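Local coordinates for glutathione S-transferase (Bombyx mori, PDB 3AY8), which transfers glutathione to electrophilic substrates as an unclassified cytosolic glutathione transferase of the silkworm, and works as a homodimer, at the interface of chains A and B. Numbering follows the deposited sequence. Chains: chain A/B, Glutathione S-transferase.

Contact 1: the interface of chains A and B. Residues chain A 94, 97-99, 101-102; chain B 65-67, 70.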
loop_
_atom_site.group_PDB
_atom_site.type_symbol
_atom_site.label_atom_id
_atom_site.label_comp_id
_atom_site.label_asym_id
_atom_site.label_seq_id
_atom_site.Cartn_x
_atom_site.Cartn_y
_atom_site.Cartn_z
ATOM N N ALA A 94 -1.791 8.785 11.932
ATOM C CA ALA A 94 -2.784 8.073 11.118
ATOM C C ALA A 94 -2.998 8.726 9.755
ATOM O O ALA A 94 -3.145 8.037 8.745
ATOM C CB ALA A 94 -4.105 7.956 11.870
ATOM N N ASN A 97 0.087 7.900 7.691
ATOM C CA ASN A 97 -0.006 6.485 7.295
ATOM C C ASN A 97 -1.007 6.322 6.159
ATOM O O ASN A 97 -0.760 5.607 5.177
ATOM C CB ASN A 97 -0.427 5.609 8.475
ATOM C CG ASN A 97 0.705 5.359 9.468
ATOM O OD1 ASN A 97 1.891 5.576 9.171
ATOM N ND2 ASN A 97 0.339 4.897 10.657
ATOM N N GLN A 98 -2.118 7.030 6.313
ATOM C CA GLN A 98 -3.195 7.046 5.328
ATOM C C GLN A 98 -2.673 7.485 3.959
ATOM O O GLN A 98 -2.915 6.799 2.960
ATOM C CB GLN A 98 -4.336 7.957 5.800
ATOM C CG GLN A 98 -5.604 7.916 4.975
ATOM C CD GLN A 98 -6.470 9.152 5.206
ATOM O OE1 GLN A 98 -6.132 10.263 4.775
ATOM N NE2 GLN A 98 -7.569 8.969 5.902
ATOM N N ARG A 99 -1.945 8.610 3.906
ATOM C CA ARG A 99 -1.381 9.065 2.633
ATOM C C ARG A 99 -0.340 8.078 2.084
ATOM O O ARG A 99 -0.232 7.908 0.872
ATOM C CB ARG A 99 -0.760 10.477 2.739
ATOM C CG ARG A 99 -1.654 11.544 3.358
ATOM C CD ARG A 99 -3.004 11.722 2.704
ATOM N NE ARG A 99 -3.510 13.078 2.947
ATOM C CZ ARG A 99 -4.768 13.394 3.245
ATOM N NH1 ARG A 99 -5.692 12.461 3.358
ATOM N NH2 ARG A 99 -5.102 14.664 3.425
ATOM N N TYR A 101 -0.394 4.758 2.554
ATOM C CA TYR A 101 -1.160 3.660 1.966
ATOM C C TYR A 101 -1.836 4.077 0.674
ATOM O O TYR A 101 -1.913 3.288 -0.252
ATOM C CB TYR A 101 -2.168 3.039 2.959
ATOM C CG TYR A 101 -1.466 2.195 4.002
ATOM C CD1 TYR A 101 -0.879 0.968 3.668
ATOM C CD2 TYR A 101 -1.350 2.644 5.313
ATOM C CE1 TYR A 101 -0.208 0.208 4.635
ATOM C CE2 TYR A 101 -0.682 1.899 6.266
ATOM C CZ TYR A 101 -0.115 0.691 5.927
ATOM O OH TYR A 101 0.542 -0.024 6.906
ATOM N N PHE A 102 -2.281 5.331 0.596
ATOM C CA PHE A 102 -2.755 5.894 -0.678
ATOM C C PHE A 102 -1.663 5.835 -1.759
ATOM O O PHE A 102 -1.935 5.440 -2.889
ATOM C CB PHE A 102 -3.285 7.316 -0.454
ATOM C CG PHE A 102 -3.538 8.092 -1.717
ATOM C CD1 PHE A 102 -4.773 8.011 -2.368
ATOM C CD2 PHE A 102 -2.549 8.913 -2.251
ATOM C CE1 PHE A 102 -5.000 8.737 -3.535
ATOM C CE2 PHE A 102 -2.780 9.657 -3.427
ATOM C CZ PHE A 102 -4.000 9.573 -4.057
ATOM N N LEU B 65 -11.218 8.887 9.524
ATOM C CA LEU B 65 -10.049 8.247 8.951
ATOM C C LEU B 65 -10.480 7.185 7.953
ATOM O O LEU B 65 -11.325 6.350 8.258
ATOM C CB LEU B 65 -9.222 7.597 10.065
ATOM C CG LEU B 65 -7.883 6.945 9.721
ATOM C CD1 LEU B 65 -6.837 8.007 9.287
ATOM C CD2 LEU B 65 -7.394 6.111 10.900
ATOM N N TRP B 66 -9.908 7.223 6.761
ATOM C CA TRP B 66 -10.078 6.107 5.841
ATOM C C TRP B 66 -8.744 5.391 5.639
ATOM O O TRP B 66 -7.742 5.745 6.281
ATOM C CB TRP B 66 -10.740 6.545 4.527
ATOM C CG TRP B 66 -10.063 7.693 3.833
ATOM C CD1 TRP B 66 -10.267 9.021 4.062
ATOM C CD2 TRP B 66 -9.085 7.610 2.787
ATOM N NE1 TRP B 66 -9.471 9.779 3.225
ATOM C CE2 TRP B 66 -8.739 8.933 2.431
ATOM C CE3 TRP B 66 -8.476 6.544 2.102
ATOM C CZ2 TRP B 66 -7.799 9.220 1.427
ATOM C CZ3 TRP B 66 -7.527 6.837 1.100
ATOM C CH2 TRP B 66 -7.205 8.160 0.778
ATOM N N GLU B 67 -8.761 4.396 4.746
ATOM C CA GLU B 67 -7.649 3.491 4.480
ATOM C C GLU B 67 -7.572 2.424 5.566
ATOM O O GLU B 67 -7.179 2.697 6.708
ATOM C CB GLU B 67 -6.317 4.238 4.324
ATOM C CG GLU B 67 -5.532 3.798 3.112
ATOM C CD GLU B 67 -5.265 2.304 3.100
ATOM O OE1 GLU B 67 -5.378 1.687 2.021
ATOM O OE2 GLU B 67 -4.931 1.742 4.164
ATOM N N ALA B 70 -4.297 1.997 7.752
ATOM C CA ALA B 70 -4.172 3.150 8.657
ATOM C C ALA B 70 -5.127 3.026 9.856
ATOM O O ALA B 70 -4.737 3.272 11.003
ATOM C CB ALA B 70 -4.435 4.431 7.912
HETATM O O HOH W 1 -2.511 4.789 11.524
#
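A:Gln98 lays its terminal amide over one face of the B:Trp66 indole. The two planes lie 20° apart, and A:Gln98 CD sits 3.6 Å from B:Trp66 CE2, displaced toward the rim of the ring. With CG anti to the backbone N (chi1 -172°) and the chain extended beyond it, the amide reaches out of its own helix onto the neighbouring subunit. The partner chain buries 86 Å² of A:Gln98 and 51 Å² of B:Trp66.

Polar contact is less clear-cut. As modelled, A:Gln98 NE2 makes a long hydrogen bond of 3.3 Å to the backbone carbonyl B:Trp66 O, 48° out of the carbonyl plane. A:Gln98 NE2 also lies 3.0 Å from the backbone B:Trp66 N, a pairing of two donors that makes the amide's orientation, and with it this bond, doubtful. Water 1 joins the chains more simply: water 1 lies 3.0 Å from A:Asn97 ND2, and water 1 lies 2.7 Å from the carbonyl B:Ala70 O.

Apolar contacts flank the stack. A:Phe102 CD1 meets the indole at its edge, in plane, 4.0 Å from B:Trp66 CH2. A:Ala94 CB touches B:Leu65 CD1 at 3.8 Å, and the B:Ala70 methyl rests on the backbone of A:Gln98. A:Gln98 CG passes B:Glu67 CB at 3.8 Å, the two side chains sliding past each other in opposite directions.

In the fold, helix 90-120 of chain A faces the end of strand 63-66, the B:Glu67 turn and the start of helix 68-79 in the thioredoxin-like domain of chain B.

Contact 2: the interface of chains A and B. Residues chain A 67, 69-70, 97, 100-101, 104; chain B 101, 104-105.
The ring of B:Tyr101 lies between two groups of chain A, with 136 Å² of the residue hidden. On one face the ring of A:Tyr101 stacks, centroids 4.1 Å apart and planes 13° apart; on the opposite face A:Arg69 CB makes a CH-pi contact 3.7 Å from the centroid. The carboxylate of A:Glu67 also comes up to B:Tyr101, but its placement there is doubtful in detail. At the phenol end, B:Tyr101 OH sits beside A:Leu100 CB and CD1 and meets water 2 at a short 2.5 Å, which links it to the side-chain oxygen A:Asn97 OD1.

Beside the stacked rings the hydroxyls A:Ser104 OG and B:Ser104 OG hydrogen-bond at 2.7 Å, while the carbonyl A:Ser104 O abuts the methyl of B:Ala105.

A second shell sets these groups. Each serine OG lies between its own backbone N and carbonyl carbon (chi1 74°), which puts A:Ser104 OG 3.0 Å from A:Tyr101 O, and B:Ser104 OG likewise near B:Tyr101 O. With one proton per hydroxyl, at most one serine can donate to its carbonyl while the other donates across. A:Arg69 is steadied by a salt bridge from NH1 to A:Glu67 OE1 at 3.1 Å, and its backbone N donates a 3.0 Å hydrogen bond to A:Glu67 OE2 on its syn side, 31° out of the carboxylate plane.

The patch joins the subunits of the homodimer close to the two-fold axis, each tyrosine ring packing between the partner's tyrosine and arginine.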
loop_
_atom_site.group_PDB
_atom_site.type_symbol
_atom_site.label_atom_id
_atom_site.label_comp_id
_atom_site.label_asym_id
_atom_site.label_seq_id
_atom_site.Cartn_x
_atom_site.Cartn_y
_atom_site.Cartn_z
ATOM N N GLU A 67 10.435 -2.735 1.496
ATOM C CA GLU A 67 9.225 -1.927 1.397
ATOM C C GLU A 67 9.534 -0.478 1.750
ATOM O O GLU A 67 9.761 -0.136 2.919
ATOM C CB GLU A 67 8.081 -2.488 2.253
ATOM C CG GLU A 67 6.771 -2.570 1.507
ATOM C CD GLU A 67 6.345 -1.233 0.927
ATOM O OE1 GLU A 67 5.861 -1.208 -0.223
ATOM O OE2 GLU A 67 6.482 -0.203 1.621
ATOM N N ARG A 69 7.967 2.338 2.112
ATOM C CA ARG A 69 7.257 3.134 3.124
ATOM C C ARG A 69 7.468 2.632 4.562
ATOM O O ARG A 69 7.467 3.431 5.490
ATOM C CB ARG A 69 5.774 3.279 2.775
ATOM C CG ARG A 69 5.554 3.957 1.405
ATOM C CD ARG A 69 4.410 3.336 0.674
ATOM N NE ARG A 69 4.408 3.625 -0.765
ATOM C CZ ARG A 69 4.740 2.765 -1.725
ATOM N NH1 ARG A 69 5.128 1.539 -1.439
ATOM N NH2 ARG A 69 4.677 3.138 -2.995
ATOM N N ALA A 70 7.644 1.324 4.728
ATOM C CA ALA A 70 8.104 0.751 6.003
ATOM C C ALA A 70 9.486 1.299 6.397
ATOM O O ALA A 70 9.714 1.666 7.555
ATOM C CB ALA A 70 8.143 -0.751 5.917
ATOM N N ASN A 97 0.087 7.900 7.691
ATOM C CA ASN A 97 -0.006 6.485 7.295
ATOM C C ASN A 97 -1.007 6.322 6.159
ATOM O O ASN A 97 -0.760 5.607 5.177
ATOM C CB ASN A 97 -0.427 5.609 8.475
ATOM C CG ASN A 97 0.705 5.359 9.468
ATOM O OD1 ASN A 97 1.891 5.576 9.171
ATOM N ND2 ASN A 97 0.339 4.897 10.657
ATOM N N LEU A 100 0.423 7.447 2.977
ATOM C CA LEU A 100 1.391 6.420 2.567
ATOM C C LEU A 100 0.687 5.235 1.934
ATOM O O LEU A 100 1.110 4.766 0.881
ATOM C CB LEU A 100 2.283 5.969 3.740
ATOM C CG LEU A 100 3.310 7.008 4.228
ATOM C CD1 LEU A 100 3.926 6.606 5.588
ATOM C CD2 LEU A 100 4.410 7.244 3.170
ATOM N N TYR A 101 -0.394 4.758 2.554
ATOM C CA TYR A 101 -1.160 3.660 1.966
ATOM C C TYR A 101 -1.836 4.077 0.674
ATOM O O TYR A 101 -1.913 3.288 -0.252
ATOM C CB TYR A 101 -2.168 3.039 2.959
ATOM C CG TYR A 101 -1.466 2.195 4.002
ATOM C CD1 TYR A 101 -0.879 0.968 3.668
ATOM C CD2 TYR A 101 -1.350 2.644 5.313
ATOM C CE1 TYR A 101 -0.208 0.208 4.635
ATOM C CE2 TYR A 101 -0.682 1.899 6.266
ATOM C CZ TYR A 101 -0.115 0.691 5.927
ATOM O OH TYR A 101 0.542 -0.024 6.906
ATOM N N SER A 104 0.834 3.698 -1.880
ATOM C CA SER A 104 1.150 2.299 -2.152
ATOM C C SER A 104 0.026 1.540 -2.843
ATOM O O SER A 104 0.298 0.667 -3.664
ATOM C CB SER A 104 1.517 1.574 -0.848
ATOM O OG SER A 104 0.363 1.332 -0.062
ATOM N N TYR B 101 2.137 -3.028 3.948
ATOM C CA TYR B 101 2.394 -2.435 2.635
ATOM C C TYR B 101 2.430 -3.487 1.542
ATOM O O TYR B 101 1.965 -3.237 0.445
ATOM C CB TYR B 101 3.664 -1.555 2.617
ATOM C CG TYR B 101 3.434 -0.242 3.336
ATOM C CD1 TYR B 101 2.611 0.750 2.790
ATOM C CD2 TYR B 101 4.004 -0.010 4.583
ATOM C CE1 TYR B 101 2.383 1.950 3.476
ATOM C CE2 TYR B 101 3.775 1.169 5.265
ATOM C CZ TYR B 101 2.969 2.141 4.714
ATOM O OH TYR B 101 2.764 3.305 5.424
ATOM N N SER B 104 -1.150 -4.011 0.704
ATOM C CA SER B 104 -1.729 -2.873 -0.004
ATOM C C SER B 104 -1.165 -2.670 -1.403
ATOM O O SER B 104 -1.897 -2.253 -2.298
ATOM C CB SER B 104 -1.528 -1.585 0.809
ATOM O OG SER B 104 -0.180 -1.151 0.744
ATOM N N ALA B 105 0.131 -2.946 -1.583
ATOM C CA ALA B 105 0.822 -2.666 -2.853
ATOM C C ALA B 105 0.934 -3.859 -3.801
ATOM O O ALA B 105 1.157 -3.671 -5.002
ATOM C CB ALA B 105 2.225 -2.092 -2.584
HETATM O O HOH W 2 3.225 3.166 7.905
#

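Contact 3: the interface of chains A and B. Residues chain A 104-105, 109; chain B 104-105, 109.
A:Val109 and B:Val109 meet from helical backbones, and one turn earlier A:Ala105 and B:Ala105 depart somewhat from the usual helical values, with phi -97° and psi -22°.

The valines reach toward each other tip to tip. A:Val109 CG2 and B:Val109 CG2 are 3.4 Å apart, tighter than ordinary van der Waals contact, so the two methyls press directly on one another. The other branches follow at normal spacing, A:Val109 CG1 lying 3.9 Å from B:Val109 CG1. In both chains CG1 is anti to the backbone N (chi1 159°) and CG2 anti to the carbonyl carbon, which turns both branches toward the partner. The opposite chain buries 41 Å² of A:Val109 and 38 Å² of B:Val109. An alanine in place of A:Val109 would probably open a gap between the helices and leave the B:Val109 methyls without their mates.

One turn back along the helices, the methyl A:Ala105 CB lies 3.5 Å from the backbone carbonyl B:Ser104 O, and 4.1 Å from B:Ser104 CB. These small side chains probably allow the two backbones to come close: A:Ala105 CA is itself 3.5 Å from B:Ser104 O. The hydrogen-bonded serine hydroxyls border the same strip.

All six residues belong to helix 90-120 of the two chains, in the all-helical C-terminal domain, where each helix packs against its own symmetry mate across the two-fold axis.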
loop_
_atom_site.group_PDB
_atom_site.type_symbol
_atom_site.label_atom_id
_atom_site.label_comp_id
_atom_site.label_asym_id
_atom_site.label_seq_id
_atom_site.Cartn_x
_atom_site.Cartn_y
_atom_site.Cartn_z
ATOM N N SER A 104 0.834 3.698 -1.880
ATOM C CA SER A 104 1.150 2.299 -2.152
ATOM C C SER A 104 0.026 1.540 -2.843
ATOM O O SER A 104 0.298 0.667 -3.664
ATOM C CB SER A 104 1.517 1.574 -0.848
ATOM O OG SER A 104 0.363 1.332 -0.062
ATOM N N ALA A 105 -1.225 1.860 -2.498
ATOM C CA ALA A 105 -2.390 1.110 -2.997
ATOM C C ALA A 105 -3.083 1.728 -4.210
ATOM O O ALA A 105 -3.818 1.031 -4.919
ATOM C CB ALA A 105 -3.419 0.907 -1.868
ATOM N N VAL A 109 0.639 2.228 -7.813
ATOM C CA VAL A 109 -0.002 1.092 -8.463
ATOM C C VAL A 109 -0.490 1.450 -9.882
ATOM O O VAL A 109 -0.307 0.680 -10.822
ATOM C CB VAL A 109 -1.198 0.581 -7.594
ATOM C CG1 VAL A 109 -2.200 -0.235 -8.423
ATOM C CG2 VAL A 109 -0.672 -0.226 -6.434
ATOM N N SER B 104 -1.150 -4.011 0.704
ATOM C CA SER B 104 -1.729 -2.873 -0.004
ATOM C C SER B 104 -1.165 -2.670 -1.403
ATOM O O SER B 104 -1.897 -2.253 -2.298
ATOM C CB SER B 104 -1.528 -1.585 0.809
ATOM O OG SER B 104 -0.180 -1.151 0.744
ATOM N N ALA B 105 0.131 -2.946 -1.583
ATOM C CA ALA B 105 0.822 -2.666 -2.853
ATOM C C ALA B 105 0.934 -3.859 -3.801
ATOM O O ALA B 105 1.157 -3.671 -5.002
ATOM C CB ALA B 105 2.225 -2.092 -2.584
ATOM N N VAL B 109 -3.947 -5.511 -4.524
ATOM C CA VAL B 109 -3.834 -4.898 -5.841
ATOM C C VAL B 109 -4.029 -5.934 -6.968
ATOM O O VAL B 109 -4.727 -5.674 -7.946
ATOM C CB VAL B 109 -2.444 -4.195 -5.988
ATOM C CG1 VAL B 109 -2.060 -3.991 -7.461
ATOM C CG2 VAL B 109 -2.461 -2.882 -5.247
#

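Centres of the C-alpha atoms lie about 9 Å apart for contact 1 and contact 2, about 7 Å for contact 2 and contact 3, and about 12 Å for contact 1 and contact 3. Helix 90-120 runs through all three. Contacts 1 and 2 share A:Asn97 and A:Tyr101; contacts 2 and 3 share A:Ser104, B:Ser104 and B:Ala105. Contact 1 pairs the helix with the partner's N-terminal domain, contact 2 combines that pairing with helix-to-helix contact, and contact 3 is helix against helix. With their two-fold twins they form one continuous dimer interface, probably coupling the two domain types across the subunits.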